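Local structure of putative oxidoreductase (Staphylococcus aureus subsp. aureus, 3IV4) at residues 28-33 with 83-88; 44-49 with 105-110; 79-84 with 97-102. The protein is a putative oxidoreductase of the thioredoxin fold that probably acts as a monothiol bacilliredoxin of the BrxC family, in thiol-disulphide chemistry. One frame throughout, in Å; residues are numbered along the deposited sequence. Where two conformers were deposited one is given.

Contact 1 of 3, residues 28-33 with 83-88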
loop_
_atom_site.group_PDB
_atom_site.type_symbol
_atom_site.label_atom_id
_atom_site.label_comp_id
_atom_site.label_asym_id
_atom_site.label_seq_id
_atom_site.Cartn_x
_atom_site.Cartn_y
_atom_site.Cartn_z
ATOM N N PHE A 28 -1.354 -5.820 1.408
ATOM C CA PHE A 28 -0.603 -4.801 0.695
ATOM C C PHE A 28 -1.027 -3.443 1.217
ATOM O O PHE A 28 -2.218 -3.217 1.457
ATOM C CB PHE A 28 -0.898 -4.864 -0.814
ATOM C CG PHE A 28 -0.215 -5.996 -1.532
ATOM C CD1 PHE A 28 1.075 -5.837 -2.040
ATOM C CD2 PHE A 28 -0.871 -7.214 -1.729
ATOM C CE1 PHE A 28 1.720 -6.880 -2.739
ATOM C CE2 PHE A 28 -0.232 -8.267 -2.417
ATOM C CZ PHE A 28 1.055 -8.088 -2.929
ATOM N N VAL A 29 -0.057 -2.548 1.375
ATOM C CA VAL A 29 -0.287 -1.180 1.860
ATOM C C VAL A 29 0.453 -0.209 0.937
ATOM O O VAL A 29 1.643 -0.398 0.670
ATOM C CB VAL A 29 0.240 -0.994 3.307
ATOM C CG1 VAL A 29 0.024 0.448 3.781
ATOM C CG2 VAL A 29 -0.452 -1.980 4.260
ATOM N N LEU A 30 -0.238 0.836 0.488
ATOM C CA LEU A 30 0.341 1.830 -0.397
ATOM C C LEU A 30 0.396 3.200 0.268
ATOM O O LEU A 30 -0.632 3.703 0.705
ATOM C CB LEU A 30 -0.522 1.937 -1.657
ATOM C CG LEU A 30 -0.144 3.014 -2.663
ATOM C CD1 LEU A 30 1.177 2.690 -3.354
ATOM C CD2 LEU A 30 -1.269 3.257 -3.668
ATOM N N LYS A 31 1.581 3.800 0.301
ATOM C CA LYS A 31 1.725 5.218 0.594
ATOM C C LYS A 31 1.434 5.999 -0.683
ATOM O O LYS A 31 2.103 5.797 -1.706
ATOM C CB LYS A 31 3.147 5.547 1.062
ATOM C CG LYS A 31 3.541 4.953 2.387
ATOM C CD LYS A 31 4.867 5.581 2.830
ATOM C CE LYS A 31 5.298 5.094 4.212
ATOM N NZ LYS A 31 6.502 5.878 4.666
ATOM N N HIS A 32 0.469 6.908 -0.610
ATOM C CA HIS A 32 -0.002 7.650 -1.783
ATOM C C HIS A 32 0.082 9.163 -1.544
ATOM O O HIS A 32 -0.236 9.631 -0.452
ATOM C CB HIS A 32 -1.447 7.207 -2.081
ATOM C CG HIS A 32 -2.122 7.967 -3.182
ATOM N ND1 HIS A 32 -1.613 8.050 -4.462
ATOM C CD2 HIS A 32 -3.302 8.635 -3.204
ATOM C CE1 HIS A 32 -2.442 8.753 -5.220
ATOM N NE2 HIS A 32 -3.475 9.115 -4.480
ATOM N N SER A 33 0.520 9.912 -2.557
ATOM C CA SER A 33 0.478 11.386 -2.518
ATOM C C SER A 33 -0.687 11.889 -3.357
ATOM O O SER A 33 -0.930 11.375 -4.447
ATOM C CB SER A 33 1.785 11.991 -3.037
ATOM O OG SER A 33 2.854 11.764 -2.139
ATOM N N PRO A 83 5.093 7.481 -4.428
ATOM C CA PRO A 83 4.322 6.376 -3.877
ATOM C C PRO A 83 5.255 5.245 -3.439
ATOM O O PRO A 83 6.335 5.085 -3.991
ATOM C CB PRO A 83 3.473 5.930 -5.064
ATOM C CG PRO A 83 4.314 6.219 -6.249
ATOM C CD PRO A 83 5.043 7.496 -5.904
ATOM N N GLN A 84 4.801 4.432 -2.493
ATOM C CA GLN A 84 5.622 3.342 -1.972
ATOM C C GLN A 84 4.697 2.236 -1.535
ATOM O O GLN A 84 3.761 2.477 -0.778
ATOM C CB GLN A 84 6.457 3.850 -0.803
ATOM C CG GLN A 84 7.470 2.854 -0.283
ATOM C CD GLN A 84 8.376 3.511 0.767
ATOM O OE1 GLN A 84 7.889 4.162 1.701
ATOM N NE2 GLN A 84 9.693 3.378 0.589
ATOM N N ALA A 85 4.952 1.015 -1.987
ATOM C CA ALA A 85 4.047 -0.079 -1.667
ATOM C C ALA A 85 4.781 -1.137 -0.873
ATOM O O ALA A 85 5.978 -1.356 -1.088
ATOM C CB ALA A 85 3.458 -0.681 -2.951
ATOM N N PHE A 86 4.054 -1.768 0.046
ATOM C CA PHE A 86 4.611 -2.780 0.937
ATOM C C PHE A 86 3.699 -3.992 0.923
ATOM O O PHE A 86 2.490 -3.869 0.765
ATOM C CB PHE A 86 4.616 -2.259 2.378
ATOM C CG PHE A 86 5.555 -1.138 2.614
ATOM C CD1 PHE A 86 6.870 -1.400 2.997
ATOM C CD2 PHE A 86 5.150 0.197 2.447
ATOM C CE1 PHE A 86 7.770 -0.357 3.217
ATOM C CE2 PHE A 86 6.040 1.231 2.669
ATOM C CZ PHE A 86 7.350 0.953 3.049
ATOM N N TYR A 87 4.304 -5.155 1.117
ATOM C CA TYR A 87 3.569 -6.406 1.256
ATOM C C TYR A 87 3.943 -7.028 2.580
ATOM O O TYR A 87 5.138 -7.267 2.853
ATOM C CB TYR A 87 3.916 -7.348 0.113
ATOM C CG TYR A 87 3.152 -8.659 0.071
ATOM C CD1 TYR A 87 1.774 -8.713 0.306
ATOM C CD2 TYR A 87 3.816 -9.839 -0.244
ATOM C CE1 TYR A 87 1.075 -9.938 0.241
ATOM C CE2 TYR A 87 3.136 -11.057 -0.323
ATOM C CZ TYR A 87 1.769 -11.100 -0.076
ATOM O OH TYR A 87 1.110 -12.329 -0.158
ATOM N N PHE A 88 2.920 -7.252 3.402
ATOM C CA PHE A 88 3.070 -7.895 4.720
ATOM C C PHE A 88 2.469 -9.286 4.740
ATOM O O PHE A 88 1.334 -9.497 4.306
ATOM C CB PHE A 88 2.405 -7.057 5.824
ATOM C CG PHE A 88 3.025 -5.711 6.005
ATOM C CD1 PHE A 88 4.064 -5.519 6.919
ATOM C CD2 PHE A 88 2.608 -4.632 5.221
ATOM C CE1 PHE A 88 4.662 -4.258 7.068
ATOM C CE2 PHE A 88 3.202 -3.367 5.367
ATOM C CZ PHE A 88 4.217 -3.174 6.282
HETATM O O HOH W 1 8.672 4.095 4.277
#
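The rings of Phe28 and Tyr87 lie one on the other in an offset stack, centroids 4.1 Å apart and planes 17° from parallel. CD1 of Tyr87 sits over the centre of the Phe28 ring, whereas Phe28 CZ, 3.4 Å from that same Tyr87 CD1, covers the tyrosine ring nearer its rim. Different first torsions bring the two together: CG of Tyr87 is anti to its backbone N (chi1 -176°), CG of Phe28 anti to its carbonyl carbon (chi1 -76°). Phe46 and Phe49 of helix 37-53 also pack on Phe28, the latter edge-to-face. On the other side of the sheet, the Phe86 ring has Val29 O at its edge and CE of Lys31 obliquely beside it, while CG2 of Val29 touches the Phe88 ring at CE2.

Between these two layers the strands run antiparallel. Val29 and Phe86 form one hydrogen-bonded pair, with Phe86 N 2.8 Å from Val29 O. Lys31 and Gln84 form the next, and here the bond from Gln84 N to Lys31 O is the longer at 3.1 Å. Leu30 and Ala85 make a non-hydrogen-bonded pair, closed by CD1 of Leu30 against CB of Ala85. Just before the strand comes Pro83, which follows a cis peptide bond; its CA lies 3.2 Å from Lys31 O in a CA-H...O contact.

Lys31 and Gln84 extend side by side, and a water joins Lys31 NZ (2.8 Å) to Gln84 OE1 (2.7 Å). The ammonium also bonds Ser69 O and His80 ND1, and Gln84 NE2 bonds Lys79 O. This central pairing of the thioredoxin-fold sheet thus carries a buried lysine whose probable positive charge is met by three polar partners, an environment likely to stabilise it within an otherwise largely apolar contact.

Contact 2 of 3, residues 44-49 with 105-110; sequences DQFNKF and SSLAQA
Leu107 is the bump that fills the hollow between Phe46 and Phe49, which lie one helical turn apart on the facing helix. Its CB rests squarely over the Phe49 ring, 3.5 Å from the centroid and only 7° off the ring normal, a CH-pi contact. The two branches of the leucine then reach further in. CD1 lies against the backbone and first side-chain carbon of helix 44-49, 3.7 Å from CB of Phe49 and 3.9 Å from CA of Phe46, with the carbonyl oxygen of Gln45 close by. CD2 meets the edge of the Phe46 ring at CD1, 4.2 Å away, the two side chains crossing at about a right angle.

The Phe49 ring is in turn a bump on the other helix. A chi1 of 168° sets its CG anti to the backbone N, and the ring reaches Ala108 through CE1, which lies 3.6 Å from Ala108 N and 4.1 Å from Ala108 CB. Two phenylalanines of one helix thus enclose one leucine of the other. The axes are 9.8 Å apart and cross at -53°, which confines the contact to this short patch.

At its margin, Gln45 OE1 accepts a hydrogen bond from Val104 N, just ahead of segment 105-110. Farther inward, Phe46 packs on Leu30 of strand 26-32, and Leu107 touches Phe28 of the same strand as well as Trp95 of strand 92-98. The C-terminal helix 104-110 of the thioredoxin fold thereby packs against both helix 37-53 and the sheet.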
loop_
_atom_site.group_PDB
_atom_site.type_symbol
_atom_site.label_atom_id
_atom_site.label_comp_id
_atom_site.label_asym_id
_atom_site.label_seq_id
_atom_site.Cartn_x
_atom_site.Cartn_y
_atom_site.Cartn_z
ATOM N N ASP A 44 -3.429 3.544 -9.400
ATOM C CA ASP A 44 -4.155 2.838 -10.458
ATOM C C ASP A 44 -3.676 1.377 -10.618
ATOM O O ASP A 44 -4.501 0.458 -10.691
ATOM C CB ASP A 44 -4.001 3.611 -11.767
ATOM C CG ASP A 44 -4.871 3.062 -12.883
ATOM O OD1 ASP A 44 -4.285 2.695 -13.905
ATOM O OD2 ASP A 44 -6.097 2.998 -12.719
ATOM N N GLN A 45 -2.354 1.165 -10.650
ATOM C CA GLN A 45 -1.785 -0.198 -10.699
ATOM C C GLN A 45 -2.226 -1.022 -9.494
ATOM O O GLN A 45 -2.593 -2.186 -9.625
ATOM C CB GLN A 45 -0.256 -0.162 -10.781
ATOM C CG GLN A 45 0.235 0.451 -12.098
ATOM C CD GLN A 45 -0.088 -0.417 -13.293
ATOM O OE1 GLN A 45 0.405 -1.545 -13.419
ATOM N NE2 GLN A 45 -0.945 0.089 -14.163
ATOM N N PHE A 46 -2.207 -0.388 -8.327
ATOM C CA PHE A 46 -2.572 -1.015 -7.064
ATOM C C PHE A 46 -4.021 -1.489 -7.139
ATOM O O PHE A 46 -4.301 -2.661 -6.845
ATOM C CB PHE A 46 -2.336 0.006 -5.939
ATOM C CG PHE A 46 -2.339 -0.553 -4.536
ATOM C CD1 PHE A 46 -1.309 -1.371 -4.086
ATOM C CD2 PHE A 46 -3.330 -0.167 -3.631
ATOM C CE1 PHE A 46 -1.304 -1.848 -2.746
ATOM C CE2 PHE A 46 -3.328 -0.615 -2.314
ATOM C CZ PHE A 46 -2.316 -1.467 -1.873
ATOM N N ASN A 47 -4.928 -0.607 -7.562
ATOM C CA ASN A 47 -6.336 -0.971 -7.723
ATOM C C ASN A 47 -6.568 -2.052 -8.764
ATOM O O ASN A 47 -7.417 -2.908 -8.566
ATOM C CB ASN A 47 -7.185 0.239 -8.116
ATOM C CG ASN A 47 -7.665 1.027 -6.932
ATOM O OD1 ASN A 47 -8.443 0.539 -6.118
ATOM N ND2 ASN A 47 -7.212 2.268 -6.835
ATOM N N LYS A 48 -5.851 -1.988 -9.888
ATOM C CA LYS A 48 -5.983 -3.009 -10.944
ATOM C C LYS A 48 -5.546 -4.370 -10.435
ATOM O O LYS A 48 -6.217 -5.381 -10.647
ATOM C CB LYS A 48 -5.160 -2.613 -12.172
ATOM C CG LYS A 48 -5.877 -1.638 -13.090
ATOM C CD LYS A 48 -4.859 -0.967 -13.971
ATOM C CE LYS A 48 -5.515 -0.187 -15.074
ATOM N NZ LYS A 48 -4.399 0.331 -15.927
ATOM N N PHE A 49 -4.439 -4.398 -9.713
ATOM C CA PHE A 49 -3.951 -5.645 -9.154
ATOM C C PHE A 49 -4.939 -6.229 -8.129
ATOM O O PHE A 49 -5.316 -7.415 -8.203
ATOM C CB PHE A 49 -2.590 -5.373 -8.507
ATOM C CG PHE A 49 -2.103 -6.499 -7.642
ATOM C CD1 PHE A 49 -1.599 -7.665 -8.218
ATOM C CD2 PHE A 49 -2.149 -6.389 -6.250
ATOM C CE1 PHE A 49 -1.150 -8.706 -7.423
ATOM C CE2 PHE A 49 -1.702 -7.421 -5.450
ATOM C CZ PHE A 49 -1.196 -8.576 -6.039
ATOM N N SER A 105 2.516 -6.211 -12.351
ATOM C CA SER A 105 3.463 -7.329 -12.388
ATOM C C SER A 105 4.378 -7.407 -11.161
ATOM O O SER A 105 4.656 -8.505 -10.673
ATOM C CB SER A 105 4.266 -7.350 -13.690
ATOM O OG SER A 105 4.842 -6.089 -13.991
ATOM N N SER A 106 4.850 -6.269 -10.650
ATOM C CA SER A 106 5.687 -6.318 -9.454
ATOM C C SER A 106 4.898 -6.712 -8.210
ATOM O O SER A 106 5.395 -7.451 -7.357
ATOM C CB SER A 106 6.462 -5.027 -9.247
ATOM O OG SER A 106 5.622 -3.980 -8.789
ATOM N N LEU A 107 3.660 -6.228 -8.117
ATOM C CA LEU A 107 2.770 -6.632 -7.038
ATOM C C LEU A 107 2.534 -8.135 -7.096
ATOM O O LEU A 107 2.551 -8.815 -6.071
ATOM C CB LEU A 107 1.455 -5.843 -7.104
ATOM C CG LEU A 107 1.576 -4.340 -6.768
ATOM C CD1 LEU A 107 0.451 -3.531 -7.396
ATOM C CD2 LEU A 107 1.591 -4.113 -5.259
ATOM N N ALA A 108 2.349 -8.658 -8.305
ATOM C CA ALA A 108 2.156 -10.100 -8.461
ATOM C C ALA A 108 3.403 -10.908 -8.062
ATOM O O ALA A 108 3.299 -11.947 -7.408
ATOM C CB ALA A 108 1.732 -10.411 -9.872
ATOM N N GLN A 109 4.578 -10.398 -8.409
ATOM C CA GLN A 109 5.838 -11.034 -8.025
ATOM C C GLN A 109 6.027 -11.066 -6.519
ATOM O O GLN A 109 6.613 -12.015 -5.988
ATOM C CB GLN A 109 7.014 -10.301 -8.654
ATOM C CG GLN A 109 7.176 -10.528 -10.139
ATOM C CD GLN A 109 7.765 -9.303 -10.874
ATOM O OE1 GLN A 109 8.467 -8.473 -10.288
ATOM N NE2 GLN A 109 7.467 -9.193 -12.156
ATOM N N ALA A 110 5.511 -10.046 -5.829
ATOM C CA ALA A 110 5.629 -9.977 -4.375
ATOM C C ALA A 110 5.018 -11.187 -3.693
ATOM O O ALA A 110 5.474 -11.600 -2.625
ATOM C CB ALA A 110 4.971 -8.692 -3.850
#

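Contact 3 of 3, residues 79-84 with 97-102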
loop_
_atom_site.group_PDB
_atom_site.type_symbol
_atom_site.label_atom_id
_atom_site.label_comp_id
_atom_site.label_asym_id
_atom_site.label_seq_id
_atom_site.Cartn_x
_atom_site.Cartn_y
_atom_site.Cartn_z
ATOM N N LYS A 79 13.287 3.770 4.245
ATOM C CA LYS A 79 13.088 5.216 4.271
ATOM C C LYS A 79 11.929 5.621 3.371
ATOM O O LYS A 79 11.650 4.999 2.339
ATOM C CB LYS A 79 14.367 5.986 3.934
ATOM C CG LYS A 79 15.467 5.875 5.010
ATOM C CD LYS A 79 15.188 6.676 6.280
ATOM C CE LYS A 79 16.094 6.223 7.414
ATOM N NZ LYS A 79 15.702 4.843 7.875
ATOM N N HIS A 80 11.237 6.649 3.822
ATOM C CA HIS A 80 10.019 7.078 3.184
ATOM C C HIS A 80 10.180 7.459 1.707
ATOM O O HIS A 80 11.100 8.191 1.342
ATOM C CB HIS A 80 9.440 8.265 3.942
ATOM C CG HIS A 80 8.290 8.887 3.232
ATOM N ND1 HIS A 80 7.045 8.302 3.218
ATOM C CD2 HIS A 80 8.202 9.990 2.451
ATOM C CE1 HIS A 80 6.224 9.039 2.492
ATOM N NE2 HIS A 80 6.903 10.065 2.009
ATOM N N GLU A 81 9.267 6.971 0.866
ATOM C CA GLU A 81 9.099 7.465 -0.506
ATOM C C GLU A 81 7.613 7.569 -0.733
ATOM O O GLU A 81 6.819 6.964 -0.007
ATOM C CB GLU A 81 9.662 6.503 -1.561
ATOM C CG GLU A 81 11.125 6.135 -1.393
ATOM C CD GLU A 81 12.086 7.209 -1.862
ATOM O OE1 GLU A 81 11.660 8.240 -2.439
ATOM O OE2 GLU A 81 13.295 6.998 -1.648
ATOM N N SER A 82 7.237 8.304 -1.775
ATOM C CA SER A 82 5.862 8.267 -2.237
ATOM C C SER A 82 5.834 8.374 -3.761
ATOM O O SER A 82 6.506 9.235 -4.339
ATOM C CB SER A 82 5.025 9.348 -1.572
ATOM O OG SER A 82 3.660 9.110 -1.837
ATOM N N PRO A 83 5.093 7.481 -4.428
ATOM C CA PRO A 83 4.322 6.376 -3.877
ATOM C C PRO A 83 5.255 5.245 -3.439
ATOM O O PRO A 83 6.335 5.085 -3.991
ATOM C CB PRO A 83 3.473 5.930 -5.064
ATOM C CG PRO A 83 4.314 6.219 -6.249
ATOM C CD PRO A 83 5.043 7.496 -5.904
ATOM N N GLN A 84 4.801 4.432 -2.493
ATOM C CA GLN A 84 5.622 3.342 -1.972
ATOM C C GLN A 84 4.697 2.236 -1.535
ATOM O O GLN A 84 3.761 2.477 -0.778
ATOM C CB GLN A 84 6.457 3.850 -0.803
ATOM C CG GLN A 84 7.470 2.854 -0.283
ATOM C CD GLN A 84 8.376 3.511 0.767
ATOM O OE1 GLN A 84 7.889 4.162 1.701
ATOM N NE2 GLN A 84 9.693 3.378 0.589
ATOM N N ARG A 97 8.291 -1.667 -3.024
ATOM C CA ARG A 97 8.731 -0.985 -4.233
ATOM C C ARG A 97 8.251 0.440 -4.169
ATOM O O ARG A 97 7.302 0.756 -3.432
ATOM C CB ARG A 97 8.172 -1.637 -5.511
ATOM C CG ARG A 97 8.804 -2.957 -5.928
ATOM C CD ARG A 97 10.308 -2.878 -6.186
ATOM N NE ARG A 97 10.813 -4.120 -6.772
ATOM C CZ ARG A 97 11.127 -5.216 -6.075
ATOM N NH1 ARG A 97 11.020 -5.226 -4.747
ATOM N NH2 ARG A 97 11.561 -6.305 -6.709
ATOM N N ASP A 98 8.869 1.310 -4.957
ATOM C CA ASP A 98 8.416 2.690 -4.974
ATOM C C ASP A 98 8.376 3.229 -6.389
ATOM O O ASP A 98 8.905 2.605 -7.317
ATOM C CB ASP A 98 9.283 3.577 -4.068
ATOM C CG ASP A 98 10.739 3.529 -4.446
ATOM O OD1 ASP A 98 11.120 4.168 -5.454
ATOM O OD2 ASP A 98 11.526 2.864 -3.724
ATOM N N HIS A 99 7.709 4.376 -6.538
ATOM C CA HIS A 99 7.570 5.052 -7.839
ATOM C C HIS A 99 7.091 4.115 -8.931
ATOM O O HIS A 99 6.190 3.305 -8.685
ATOM C CB HIS A 99 8.848 5.831 -8.195
ATOM C CG HIS A 99 9.202 6.870 -7.180
ATOM N ND1 HIS A 99 9.976 6.594 -6.076
ATOM C CD2 HIS A 99 8.879 8.185 -7.093
ATOM C CE1 HIS A 99 10.090 7.684 -5.336
ATOM N NE2 HIS A 99 9.445 8.668 -5.940
ATOM N N GLY A 100 7.673 4.200 -10.126
ATOM C CA GLY A 100 7.231 3.364 -11.235
ATOM C C GLY A 100 7.416 1.866 -11.109
ATOM O O GLY A 100 6.875 1.107 -11.911
ATOM N N ASP A 101 8.174 1.433 -10.101
ATOM C CA ASP A 101 8.314 0.002 -9.830
ATOM C C ASP A 101 7.079 -0.611 -9.186
ATOM O O ASP A 101 7.023 -1.831 -9.001
ATOM C CB ASP A 101 9.493 -0.273 -8.907
ATOM C CG ASP A 101 10.819 -0.379 -9.632
ATOM O OD1 ASP A 101 10.873 -0.531 -10.882
ATOM O OD2 ASP A 101 11.831 -0.334 -8.909
ATOM N N ILE A 102 6.095 0.220 -8.826
ATOM C CA ILE A 102 4.805 -0.285 -8.347
ATOM C C ILE A 102 3.918 -0.484 -9.568
ATOM O O ILE A 102 3.408 0.486 -10.156
ATOM C CB ILE A 102 4.106 0.694 -7.371
ATOM C CG1 ILE A 102 4.990 1.002 -6.149
ATOM C CG2 ILE A 102 2.746 0.100 -6.871
ATOM C CD1 ILE A 102 4.574 2.273 -5.397
HETATM O O HOH W 2 10.519 1.486 -1.537
#
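First torsions set Asp98 and His99 against Glu81: CG of Asp98 lies between its backbone N and carbonyl carbon (chi1 57°), and CG of His99 is anti to its own carbonyl carbon. The imidazole is held by Asp98 OD1, which accepts from His99 ND1 at 2.8 Å along a nearly straight path of 178°. The hydrogen bond lies in the ring plane and reaches the anti side of the carboxylate, somewhat out of its plane. Also at the ring edge, OE1 of Glu81 stands 3.3 Å from His99 CE1, its carboxylate turned 66° from the imidazole, while the carbonyl carbon of Ser82 lies over one ring face.

In the backbone, His99 N donates to Pro83 O at 3.0 Å, just beyond the antiparallel non-hydrogen-bonded pair of Gln84 with Asp98. The contact thus forms where the outer hairpin of the thioredoxin-fold sheet opens, at Pro83; a cis-proline ahead of this strand is a hallmark of the fold. Pro83 presents CB to CD1 of Ile102 at 3.8 Å, and both residues also lean on Ala42 of helix 37-53.

Asp98 OD2 takes a hydrogen bond from a water 2.8 Å away, which in turn accepts from Gln84 NE2. The Lys79 oxygen bonded to that nitrogen lies close to the plane of the amide, while Gln84 OE1 receives a weak bond from Glu81 N, so both ends of the amide brace the loop. The carboxylates of Glu81 and Asp98 lie 5.0 Å apart between Glu81 OE2 and Asp98 OD2, a proximity of like charges that may be eased by the nearby imidazole if it is protonated.

From the N terminus, the chain enters strand 26-32 and helix 37-53, the first halves of contacts 1 and 2. Contact 1 closes the loop when strand 84-89 returns beside strand 26-32. Contact 3 opens on the approach to that strand and closes the hairpin after strand 92-98, sharing Pro83 and Gln84 with contact 1. Helix 104-110 then closes contact 2, whose segments alternate with those of contact 1 and whose loop encloses contact 3. Through Phe28 the sheet touches both helices of contact 2. Ala85 N bonds Arg97 O within the hairpin, and the bond from Ser106 OG to Asp101 O links its end to helix 104-110.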